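Local coordinates for protein putative isomerase (Streptomyces coelicolor A3, PDB 2OQH) that is a putative isomerase of the enolase superfamily that may dehydrate D-glucarate to 5-dehydro-4-deoxy-D-glucarate, at residues Gly46-Thr50 with Gly300-Ala305; Thr172-Asp178 with Ala200-Val204; Met232-Lys236 with Leu261-Asp265; Arg251-Phe255 with Ala282-His286; Gly269-Lys273 with Ile304-His309. All blocks are in the same frame, centred on the assembly; numbering follows the deposited sequence.

Contact 1 of 5, residues Gly46-Thr50 with Gly300-Ala305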
# COMPACT_ATOMS: atom_id res chain seq x y z
N GLY A 46 -0.78 -14.16 16.77
CA GLY A 46 -0.99 -13.45 15.52
C GLY A 46 0.05 -12.34 15.37
O GLY A 46 0.41 -11.70 16.36
N TRP A 47 0.52 -12.12 14.14
CA TRP A 47 1.52 -11.09 13.90
C TRP A 47 1.04 -10.03 12.93
O TRP A 47 0.30 -10.31 11.99
CB TRP A 47 2.81 -11.70 13.35
CG TRP A 47 3.50 -12.59 14.33
CD1 TRP A 47 3.22 -13.89 14.58
CD2 TRP A 47 4.56 -12.21 15.22
NE1 TRP A 47 4.04 -14.36 15.59
CE2 TRP A 47 4.87 -13.35 16.00
CE3 TRP A 47 5.27 -11.03 15.44
CZ2 TRP A 47 5.87 -13.34 16.98
CZ3 TRP A 47 6.26 -11.01 16.43
CH2 TRP A 47 6.55 -12.16 17.18
N GLY A 48 1.50 -8.80 13.16
CA GLY A 48 1.13 -7.69 12.31
C GLY A 48 2.32 -6.76 12.17
O GLY A 48 3.17 -6.69 13.06
N GLU A 49 2.38 -6.05 11.05
CA GLU A 49 3.47 -5.12 10.79
C GLU A 49 2.87 -3.86 10.21
O GLU A 49 1.95 -3.92 9.38
CB GLU A 49 4.45 -5.73 9.78
CG GLU A 49 5.56 -4.79 9.34
CD GLU A 49 6.00 -5.05 7.90
OE1 GLU A 49 6.05 -6.22 7.48
OE2 GLU A 49 6.29 -4.06 7.19
N THR A 50 3.36 -2.71 10.65
CA THR A 50 2.84 -1.45 10.14
C THR A 50 3.97 -0.44 10.01
O THR A 50 5.11 -0.74 10.34
CB THR A 50 1.71 -0.92 11.06
OG1 THR A 50 0.99 0.11 10.38
CG2 THR A 50 2.28 -0.38 12.36
N GLY A 300 5.82 1.07 2.14
CA GLY A 300 7.02 0.39 2.60
C GLY A 300 6.80 -0.95 3.29
O GLY A 300 7.65 -1.41 4.06
N GLU A 301 5.68 -1.60 3.03
CA GLU A 301 5.38 -2.88 3.65
C GLU A 301 6.46 -3.92 3.40
O GLU A 301 7.00 -4.01 2.30
CB GLU A 301 4.06 -3.46 3.12
CG GLU A 301 2.83 -2.66 3.45
CD GLU A 301 2.77 -1.38 2.67
OE1 GLU A 301 3.04 -1.42 1.45
OE2 GLU A 301 2.44 -0.33 3.26
N LEU A 302 6.76 -4.72 4.43
CA LEU A 302 7.73 -5.80 4.29
C LEU A 302 6.91 -7.09 4.19
O LEU A 302 5.74 -7.06 3.80
CB LEU A 302 8.69 -5.84 5.49
CG LEU A 302 9.62 -4.62 5.62
CD1 LEU A 302 10.43 -4.75 6.91
CD2 LEU A 302 10.54 -4.51 4.41
N GLY A 303 7.50 -8.23 4.54
CA GLY A 303 6.81 -9.50 4.43
C GLY A 303 5.46 -9.70 5.09
O GLY A 303 4.50 -10.13 4.44
N ILE A 304 5.36 -9.41 6.38
CA ILE A 304 4.09 -9.59 7.08
C ILE A 304 3.01 -8.68 6.48
O ILE A 304 1.93 -9.14 6.13
CB ILE A 304 4.25 -9.31 8.59
CG1 ILE A 304 5.27 -10.28 9.19
CG2 ILE A 304 2.90 -9.46 9.30
CD1 ILE A 304 5.59 -10.01 10.65
N ALA A 305 3.32 -7.39 6.36
CA ALA A 305 2.37 -6.43 5.81
C ALA A 305 1.96 -6.79 4.39
O ALA A 305 0.77 -6.79 4.06
CB ALA A 305 2.97 -5.03 5.84
O HOH W 1 7.84 -8.47 7.99
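This is a buried interdomain contact of the enolase-superfamily fold: an outer strand of the N-terminal domain's three-stranded antiparallel sheet, 45-51, lies across the start of helix 303-315 in the TIM-barrel domain. The side chain of Glu49 points at the first turn of that helix, where backbone amides still lack carbonyl acceptors within the helix. Its carboxylate accepts from two of them, and Asp333 takes Gly303 N. Glu49 OE2 accepts from the amide of Leu302, the N-cap residue, with the N atom 2.9 Å from OE2, while Glu49 OE1 takes the nearly straight bond from Ala305 N at 3.2 Å. The negative charge does not rest on the helix amides alone, since Arg33 of the neighbouring strand 31-40 forms a salt bridge to Glu49 OE2. Beside this polar centre the packing is apolar. Ile304 turns its side chain toward the strand, setting CG2 3.9 Å from Gly48 CA and CD1 4.2 Å from Trp47 CB; the Trp47 indole itself leads off toward Trp11 and helix 359-368. Ala305 CB sits against the acid, 3.7 Å from Glu49 CD. One water completes the first turn, donating to Glu49 OE1 at 2.9 Å and accepting from Ile304 N at 3.1 Å.

Contact 2 of 5, residues Thr172-Asp178 with Ala200-Val204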
# COMPACT_ATOMS: atom_id res chain seq x y z
N THR A 172 7.67 15.46 -9.91
CA THR A 172 8.29 16.50 -9.11
C THR A 172 7.58 17.82 -9.39
O THR A 172 6.63 17.86 -10.17
CB THR A 172 9.76 16.70 -9.51
OG1 THR A 172 9.81 17.24 -10.84
CG2 THR A 172 10.51 15.37 -9.48
N THR A 173 8.07 18.89 -8.77
CA THR A 173 7.49 20.21 -8.98
C THR A 173 7.83 20.71 -10.38
O THR A 173 7.36 21.77 -10.80
CB THR A 173 8.04 21.23 -7.95
OG1 THR A 173 9.47 21.25 -8.02
CG2 THR A 173 7.59 20.86 -6.55
N ASP A 174 8.64 19.95 -11.09
CA ASP A 174 9.05 20.29 -12.46
C ASP A 174 8.11 19.57 -13.43
O ASP A 174 8.47 18.53 -14.01
CB ASP A 174 10.52 19.87 -12.68
CG ASP A 174 10.95 19.93 -14.15
OD1 ASP A 174 10.45 20.80 -14.89
OD2 ASP A 174 11.80 19.10 -14.55
N CYS A 175 6.91 20.12 -13.60
CA CYS A 175 5.89 19.54 -14.49
C CYS A 175 6.42 19.25 -15.87
O CYS A 175 6.29 18.14 -16.37
CB CYS A 175 4.71 20.50 -14.66
SG CYS A 175 4.16 21.23 -13.17
N ALA A 176 7.00 20.27 -16.49
CA ALA A 176 7.55 20.13 -17.84
C ALA A 176 8.52 18.97 -17.92
O ALA A 176 8.51 18.21 -18.88
CB ALA A 176 8.23 21.43 -18.28
N GLY A 177 9.36 18.83 -16.90
CA GLY A 177 10.33 17.75 -16.90
C GLY A 177 9.70 16.38 -16.76
O GLY A 177 10.13 15.42 -17.40
N ASP A 178 8.68 16.29 -15.91
CA ASP A 178 8.00 15.01 -15.72
C ASP A 178 7.38 14.59 -17.04
O ASP A 178 7.53 13.45 -17.48
CB ASP A 178 6.90 15.13 -14.66
CG ASP A 178 7.44 15.49 -13.29
OD1 ASP A 178 8.63 15.22 -13.01
OD2 ASP A 178 6.66 16.04 -12.47
N ALA A 200 0.90 15.30 -5.18
CA ALA A 200 0.25 16.58 -4.97
C ALA A 200 1.20 17.77 -5.00
O ALA A 200 0.96 18.77 -4.33
CB ALA A 200 -0.51 16.56 -3.64
N ALA A 201 2.26 17.66 -5.80
CA ALA A 201 3.23 18.75 -5.89
C ALA A 201 2.89 19.79 -6.96
O ALA A 201 3.45 20.88 -6.96
CB ALA A 201 4.63 18.19 -6.14
N TRP A 202 1.98 19.46 -7.88
CA TRP A 202 1.62 20.43 -8.92
C TRP A 202 0.42 21.27 -8.53
O TRP A 202 -0.47 20.81 -7.81
CB TRP A 202 1.25 19.73 -10.23
CG TRP A 202 2.28 18.82 -10.83
CD1 TRP A 202 3.61 18.78 -10.56
CD2 TRP A 202 2.05 17.87 -11.87
NE1 TRP A 202 4.23 17.86 -11.37
CE2 TRP A 202 3.29 17.29 -12.19
CE3 TRP A 202 0.90 17.45 -12.57
CZ2 TRP A 202 3.42 16.31 -13.18
CZ3 TRP A 202 1.04 16.47 -13.56
CH2 TRP A 202 2.29 15.91 -13.85
N SER A 203 0.38 22.50 -9.02
CA SER A 203 -0.74 23.40 -8.76
C SER A 203 -1.85 22.92 -9.68
O SER A 203 -1.60 22.15 -10.60
CB SER A 203 -0.37 24.84 -9.12
OG SER A 203 -0.20 24.98 -10.52
N VAL A 204 -3.08 23.37 -9.45
CA VAL A 204 -4.17 22.94 -10.31
C VAL A 204 -3.96 23.38 -11.76
O VAL A 204 -4.14 22.58 -12.68
CB VAL A 204 -5.53 23.44 -9.80
CG1 VAL A 204 -6.63 22.96 -10.73
CG2 VAL A 204 -5.77 22.91 -8.39
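Two loops that follow adjacent parallel strands of the barrel, 166-170 and 193-197, meet here at the C-terminal end of the strands, the side on which enolase-superfamily enzymes carry their active site. An indole joins them. Trp202 NE1 lies between two acceptors of segment 172-178 and donates to both, to Thr172 O at 2.7 Å and to Asp178 OD2 at 3.2 Å; each N-H...O angle is 136°, as expected of a bifurcated bond. Asp178 is held in place from its own segment, because its OD2 also accepts from Thr172 N at 2.8 Å and its OD1 from Thr172 OG1 at 3.2 Å. Arg136 adds a salt bridge to Asp178 OD1 and another to Asp174 OD2. Above one face of the indole sits Cys175, whose SG is 3.8 Å from the centroid of the five-membered ring of Trp202 and 15° off its normal, a sulfur-aromatic contact. At the margin, Ala201 CB approaches Thr173 CG2 to 4.0 Å. The beginning of helix 175-188 is shaped locally: Thr172 OG1 accepts from Asp174 N at 3.0 Å in an ST turn, and Asp174, the N-cap, takes a weak capping bond from Gly177 N to OD1 at 3.0 Å. Such a pairing of consecutive strand-to-helix loops, each leading into its own helix, belongs to the beta-alpha units of a TIM barrel.

Contact 3 of 5, residues Met232-Lys236 with Leu261-Asp265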
# COMPACT_ATOMS: atom_id res chain seq x y z
N MSE A 232 -8.51 18.32 -7.18
CA MSE A 232 -8.63 17.09 -7.97
C MSE A 232 -9.88 17.08 -8.85
O MSE A 232 -9.83 16.62 -9.99
CB MSE A 232 -8.61 15.86 -7.05
CG MSE A 232 -7.25 15.59 -6.39
SE MSE A 232 -5.92 14.91 -7.65
CE MSE A 232 -6.40 13.04 -7.52
N ALA A 233 -10.99 17.57 -8.31
CA ALA A 233 -12.23 17.61 -9.08
C ALA A 233 -12.03 18.53 -10.29
O ALA A 233 -12.50 18.24 -11.38
CB ALA A 233 -13.38 18.13 -8.21
N GLN A 234 -11.30 19.62 -10.09
CA GLN A 234 -11.04 20.56 -11.18
C GLN A 234 -10.19 19.90 -12.27
O GLN A 234 -10.44 20.10 -13.45
CB GLN A 234 -10.33 21.81 -10.65
CG GLN A 234 -11.20 22.72 -9.78
CD GLN A 234 -12.38 23.31 -10.54
OE1 GLN A 234 -12.28 23.65 -11.72
NE2 GLN A 234 -13.50 23.46 -9.84
N VAL A 235 -9.20 19.11 -11.87
CA VAL A 235 -8.36 18.44 -12.85
C VAL A 235 -9.20 17.45 -13.65
O VAL A 235 -9.11 17.40 -14.88
CB VAL A 235 -7.19 17.70 -12.20
CG1 VAL A 235 -6.39 16.96 -13.26
CG2 VAL A 235 -6.29 18.69 -11.46
N LYS A 236 -10.03 16.68 -12.96
CA LYS A 236 -10.90 15.68 -13.58
C LYS A 236 -11.86 16.30 -14.59
O LYS A 236 -12.17 15.70 -15.61
CB LYS A 236 -11.69 14.93 -12.49
CG LYS A 236 -12.62 13.82 -12.99
CD LYS A 236 -12.70 12.70 -11.95
CE LYS A 236 -14.11 12.17 -11.75
NZ LYS A 236 -14.71 11.54 -12.95
N LEU A 261 -18.56 15.53 -5.53
CA LEU A 261 -17.79 16.53 -6.25
C LEU A 261 -17.06 15.96 -7.46
O LEU A 261 -16.32 16.67 -8.14
CB LEU A 261 -16.79 17.22 -5.31
CG LEU A 261 -17.40 18.00 -4.14
CD1 LEU A 261 -16.29 18.62 -3.31
CD2 LEU A 261 -18.33 19.08 -4.65
N ASN A 262 -17.25 14.66 -7.71
CA ASN A 262 -16.62 13.98 -8.84
C ASN A 262 -15.12 14.23 -8.90
O ASN A 262 -14.58 14.60 -9.94
CB ASN A 262 -17.25 14.44 -10.15
CG ASN A 262 -18.71 14.07 -10.24
OD1 ASN A 262 -19.06 12.89 -10.26
ND2 ASN A 262 -19.57 15.07 -10.28
N ALA A 263 -14.45 14.01 -7.77
CA ALA A 263 -13.02 14.26 -7.65
C ALA A 263 -12.06 13.18 -8.15
O ALA A 263 -10.93 13.50 -8.49
CB ALA A 263 -12.69 14.59 -6.20
N VAL A 264 -12.49 11.92 -8.18
CA VAL A 264 -11.59 10.85 -8.60
C VAL A 264 -12.23 9.72 -9.41
O VAL A 264 -13.44 9.51 -9.37
CB VAL A 264 -10.90 10.21 -7.37
CG1 VAL A 264 -10.18 11.29 -6.54
CG2 VAL A 264 -11.93 9.49 -6.52
N ASP A 265 -11.39 8.98 -10.14
CA ASP A 265 -11.85 7.86 -10.96
C ASP A 265 -11.32 6.54 -10.42
O ASP A 265 -11.88 5.47 -10.67
CB ASP A 265 -11.35 8.02 -12.41
CG ASP A 265 -11.80 9.32 -13.04
OD1 ASP A 265 -13.03 9.50 -13.20
OD2 ASP A 265 -10.93 10.15 -13.38
O HOH W 2 -14.84 16.70 -11.61
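Small side chains let helix 228-238 come very close to the loop at its side: Ala233 CA lies 3.7 Å from Ala263 CA, and Ala233 CB 4.1 Å from Ala263 CB. Selenomethionine Met232 extends this apolar centre inward, its CB 4.4 Å from Ala263 CB and its CE 4.3 Å from Val264 CG1, in a pocket also lined by Leu243 and Thr245 of strand 243-245. Backbone carbonyls border the alanines, with Leu261 O 3.3 Å from Ala233 CB. Toward the surface the aliphatic part of Lys236 runs along the loop, bringing its CE to 3.1 Å from Asn262 O and 3.6 Å from Val264 O. The lysine ends in a salt bridge, NZ to Asp265 OD1 at 2.7 Å; the other carboxylate oxygen of Asp265 accepts from Leu243 N at the start of the adjacent strand. A water spans the two backbones, donating to Ala233 O at 2.8 Å and to Asn262 O at 2.7 Å. Asn262, with positive phi, closes helix 252-260 in a Schellman motif, so the chain turns directly toward strand 266-269. A helix packed against the helix-to-strand turn of the following unit is the lateral contact by which successive beta-alpha repeats of a TIM barrel join.

Contact 4 of 5, residues Arg251-Phe255 with Ala282-His286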
# COMPACT_ATOMS: atom_id res chain seq x y z
N ARG A 251 -10.02 8.10 4.04
CA ARG A 251 -10.90 7.64 5.11
C ARG A 251 -12.32 7.78 4.58
O ARG A 251 -12.58 8.63 3.74
CB ARG A 251 -10.71 8.51 6.36
CG ARG A 251 -11.01 9.98 6.14
CD ARG A 251 -10.77 10.80 7.41
NE ARG A 251 -11.32 12.14 7.24
CZ ARG A 251 -11.78 12.90 8.24
NH1 ARG A 251 -11.75 12.47 9.49
NH2 ARG A 251 -12.28 14.10 7.97
N PHE A 252 -13.22 6.94 5.07
CA PHE A 252 -14.60 6.99 4.60
C PHE A 252 -15.27 8.36 4.70
O PHE A 252 -16.10 8.69 3.87
CB PHE A 252 -15.42 5.92 5.32
CG PHE A 252 -15.10 4.53 4.86
CD1 PHE A 252 -15.54 4.08 3.62
CD2 PHE A 252 -14.30 3.69 5.64
CE1 PHE A 252 -15.18 2.81 3.15
CE2 PHE A 252 -13.94 2.42 5.18
CZ PHE A 252 -14.39 1.98 3.94
N GLU A 253 -14.89 9.17 5.69
CA GLU A 253 -15.47 10.50 5.83
C GLU A 253 -15.20 11.35 4.59
O GLU A 253 -15.90 12.33 4.35
CB GLU A 253 -14.93 11.22 7.07
CG GLU A 253 -15.47 10.66 8.38
CD GLU A 253 -14.58 9.59 9.00
OE1 GLU A 253 -13.93 8.82 8.26
OE2 GLU A 253 -14.54 9.52 10.25
N ASP A 254 -14.20 10.96 3.80
CA ASP A 254 -13.83 11.67 2.58
C ASP A 254 -14.58 11.14 1.35
O ASP A 254 -14.67 11.82 0.34
CB ASP A 254 -12.35 11.51 2.26
CG ASP A 254 -11.44 12.13 3.29
OD1 ASP A 254 -11.89 13.01 4.05
OD2 ASP A 254 -10.26 11.74 3.31
N PHE A 255 -15.09 9.92 1.45
CA PHE A 255 -15.75 9.30 0.32
C PHE A 255 -16.96 10.01 -0.28
O PHE A 255 -16.96 10.34 -1.46
CB PHE A 255 -16.14 7.86 0.66
CG PHE A 255 -16.33 7.00 -0.55
CD1 PHE A 255 -15.25 6.37 -1.15
CD2 PHE A 255 -17.60 6.85 -1.12
CE1 PHE A 255 -15.41 5.60 -2.31
CE2 PHE A 255 -17.78 6.09 -2.28
CZ PHE A 255 -16.69 5.45 -2.87
N ALA A 282 -14.29 -3.23 2.55
CA ALA A 282 -15.43 -2.32 2.49
C ALA A 282 -15.21 -1.31 1.36
O ALA A 282 -16.09 -1.06 0.54
CB ALA A 282 -15.59 -1.59 3.82
N LEU A 283 -14.01 -0.73 1.33
CA LEU A 283 -13.66 0.24 0.31
C LEU A 283 -13.81 -0.35 -1.09
O LEU A 283 -14.24 0.33 -2.03
CB LEU A 283 -12.23 0.75 0.53
CG LEU A 283 -11.69 1.81 -0.43
CD1 LEU A 283 -12.70 2.94 -0.61
CD2 LEU A 283 -10.37 2.35 0.13
N ALA A 284 -13.45 -1.62 -1.24
CA ALA A 284 -13.55 -2.29 -2.53
C ALA A 284 -15.02 -2.30 -2.95
O ALA A 284 -15.36 -2.06 -4.11
CB ALA A 284 -13.02 -3.72 -2.43
N ALA A 285 -15.90 -2.58 -1.99
CA ALA A 285 -17.33 -2.59 -2.26
C ALA A 285 -17.76 -1.20 -2.73
O ALA A 285 -18.47 -1.06 -3.72
CB ALA A 285 -18.10 -3.00 -1.01
N HIS A 286 -17.33 -0.17 -1.99
CA HIS A 286 -17.66 1.21 -2.33
C HIS A 286 -17.23 1.56 -3.76
O HIS A 286 -17.96 2.21 -4.50
CB HIS A 286 -16.99 2.19 -1.36
CG HIS A 286 -17.69 2.34 -0.04
ND1 HIS A 286 -17.87 1.28 0.83
CD2 HIS A 286 -18.20 3.43 0.57
CE1 HIS A 286 -18.46 1.72 1.92
NE2 HIS A 286 -18.68 3.01 1.80
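Arg251 precedes helix 252-260 and stays clear of the partner helix 277-289; its NE instead makes a weak, 3.4 Å salt bridge to Asp254 OD1 one turn on. Phe252 is the first residue to reach across. From a CA-to-CB bond directed sideways its ring extends to helix 277-289, placing CZ 3.8 Å from Ala282 CB and 4.2 Å from Leu283 CB, while its edge meets the face of the His286 imidazole, with ring centroids 4.9 Å apart and planes at 51°. Asp254 faces its own helix start, where OD2 bonds to Val250 N. One turn after Phe252, Phe255, whose CA-to-CB bond does point toward the partner helix, completes an aromatic cluster. Here the roles change: His286 presents its edge to the face of Phe255 in a T-shaped arrangement, centroids 5.0 Å apart and planes at 86°, and its CB adds an off-centre CH-pi contact 4.1 Å from the centroid of the Phe255 ring. Phe255 CE1 also touches Leu283 CD1 at 4.2 Å. The imidazole between the two phenylalanines is fixed by a bond from His286 ND1 to Ala282 O, 3.0 Å. The cluster thus joins two helices on the outside of the barrel: Phe252 meets Trp274 edge-to-face, Phe255 continues to Phe290 and Leu292, and Leu283 packs on Met294 of strand 293-296.

Contact 5 of 5, residues Gly269-Lys273 with Ile304-His309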
# COMPACT_ATOMS: atom_id res chain seq x y z
N GLY A 269 -6.38 1.64 -2.17
CA GLY A 269 -6.67 1.10 -0.86
C GLY A 269 -5.33 0.95 -0.17
O GLY A 269 -4.29 1.11 -0.80
N ASP A 270 -5.35 0.65 1.13
CA ASP A 270 -4.13 0.47 1.91
C ASP A 270 -4.57 0.18 3.34
O ASP A 270 -5.05 1.07 4.06
CB ASP A 270 -3.25 1.72 1.88
CG ASP A 270 -1.99 1.58 2.71
OD1 ASP A 270 -1.82 0.54 3.39
OD2 ASP A 270 -1.15 2.51 2.70
N VAL A 271 -4.40 -1.07 3.74
CA VAL A 271 -4.79 -1.51 5.07
C VAL A 271 -4.22 -0.65 6.18
O VAL A 271 -4.90 -0.32 7.15
CB VAL A 271 -4.37 -2.97 5.30
CG1 VAL A 271 -4.54 -3.35 6.77
CG2 VAL A 271 -5.19 -3.88 4.42
N TYR A 272 -2.96 -0.27 6.02
CA TYR A 272 -2.27 0.51 7.02
C TYR A 272 -2.70 1.96 7.06
O TYR A 272 -2.51 2.64 8.07
CB TYR A 272 -0.77 0.35 6.79
CG TYR A 272 -0.48 -1.13 6.69
CD1 TYR A 272 -0.62 -1.95 7.81
CD2 TYR A 272 -0.25 -1.73 5.46
CE1 TYR A 272 -0.57 -3.34 7.70
CE2 TYR A 272 -0.21 -3.13 5.33
CZ TYR A 272 -0.37 -3.92 6.46
OH TYR A 272 -0.39 -5.30 6.35
N LYS A 273 -3.30 2.43 5.97
CA LYS A 273 -3.78 3.80 5.91
C LYS A 273 -5.24 3.88 6.37
O LYS A 273 -5.65 4.86 6.99
CB LYS A 273 -3.62 4.33 4.47
CG LYS A 273 -4.03 5.78 4.26
CD LYS A 273 -3.78 6.23 2.81
CE LYS A 273 -2.32 6.52 2.53
NZ LYS A 273 -2.04 7.98 2.53
N ILE A 304 5.36 -9.41 6.38
CA ILE A 304 4.09 -9.59 7.08
C ILE A 304 3.01 -8.68 6.48
O ILE A 304 1.93 -9.14 6.13
CB ILE A 304 4.25 -9.31 8.59
CG1 ILE A 304 5.27 -10.28 9.19
CG2 ILE A 304 2.90 -9.46 9.30
CD1 ILE A 304 5.59 -10.01 10.65
N ALA A 305 3.32 -7.39 6.36
CA ALA A 305 2.37 -6.43 5.81
C ALA A 305 1.96 -6.79 4.39
O ALA A 305 0.77 -6.79 4.06
CB ALA A 305 2.97 -5.03 5.84
N THR A 306 2.94 -7.12 3.55
CA THR A 306 2.66 -7.50 2.18
C THR A 306 1.76 -8.73 2.13
O THR A 306 0.89 -8.84 1.27
CB THR A 306 3.96 -7.80 1.40
OG1 THR A 306 4.76 -6.62 1.31
CG2 THR A 306 3.64 -8.29 -0.01
N ALA A 307 1.98 -9.66 3.06
CA ALA A 307 1.18 -10.88 3.13
C ALA A 307 -0.29 -10.53 3.36
O ALA A 307 -1.18 -11.12 2.75
CB ALA A 307 1.70 -11.78 4.25
N ALA A 308 -0.55 -9.58 4.25
CA ALA A 308 -1.91 -9.15 4.54
C ALA A 308 -2.54 -8.56 3.26
O ALA A 308 -3.68 -8.86 2.93
CB ALA A 308 -1.91 -8.13 5.65
N HIS A 309 -1.77 -7.74 2.56
CA HIS A 309 -2.26 -7.13 1.33
C HIS A 309 -2.56 -8.16 0.25
O HIS A 309 -3.56 -8.05 -0.47
CB HIS A 309 -1.24 -6.11 0.80
CG HIS A 309 -1.41 -4.74 1.36
ND1 HIS A 309 -2.50 -4.38 2.12
CD2 HIS A 309 -0.65 -3.62 1.23
CE1 HIS A 309 -2.42 -3.09 2.42
NE2 HIS A 309 -1.31 -2.61 1.90
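Tyr272 and His309 account for most of the surface buried here, and Ala305 receives the phenol. Tyr272 projects from the short helix 271-274 onto helix 303-315, donating from OH to Ala305 O at 3.0 Å. That carbonyl also accepts the helix bond from His309 N, 3.1 Å away, so the phenol joins an intact helical turn from the side. The methyl groups of Ala305 and Ala308 admit it: Tyr272 OH is 3.4 Å from Ala305 CB and 3.3 Å from Ala308 CB. His309, one turn later, lies between the tyrosine and the backbone before it. Tyr272 CE2 stands over a face of its imidazole, 3.6 Å from His309 NE2, with the two rings oblique at 52°, whereas Val271 N meets the ring edge 3.1 Å from His309 CE1. Asp270 is the N-cap of the short helix, its OD1 accepting from Tyr272 N at 3.0 Å. Its OD2 has a weak bond to His297 ND1, a pairing that resembles the His-Asp dyad of mandelate racemase relatives. Deep in the molecule, the contact connects the end of strand 266-269 with helix 303-315, while Thr50 of strand 45-51 packs on Tyr272, and Ala98 and Val102 of helix 85-112 adjoin Tyr272 and Ala308.

In the fold
Contacts 1 and 5 form one continuous core, their centres 7 Å apart: they share Ile304 and Ala305, and Tyr272 CE1 comes within 3.1 Å of Glu49 O. Together they connect the N-terminal domain to the barrel close to Asp270, which by analogy with relatives probably belongs to the active site. Contact 4 lies 16 Å from contact 5 between centres and touches it where Leu283 CD2 meets Gly269 CA at 4.0 Å. Contacts 2 and 3 lie across the chain's centre from contact 1, each 32 Å from it between centres; Val204 CG1 packs on Gln234 CB at 3.9 Å. Contacts 2 to 4 are all nested within the chain loop closed by contact 1.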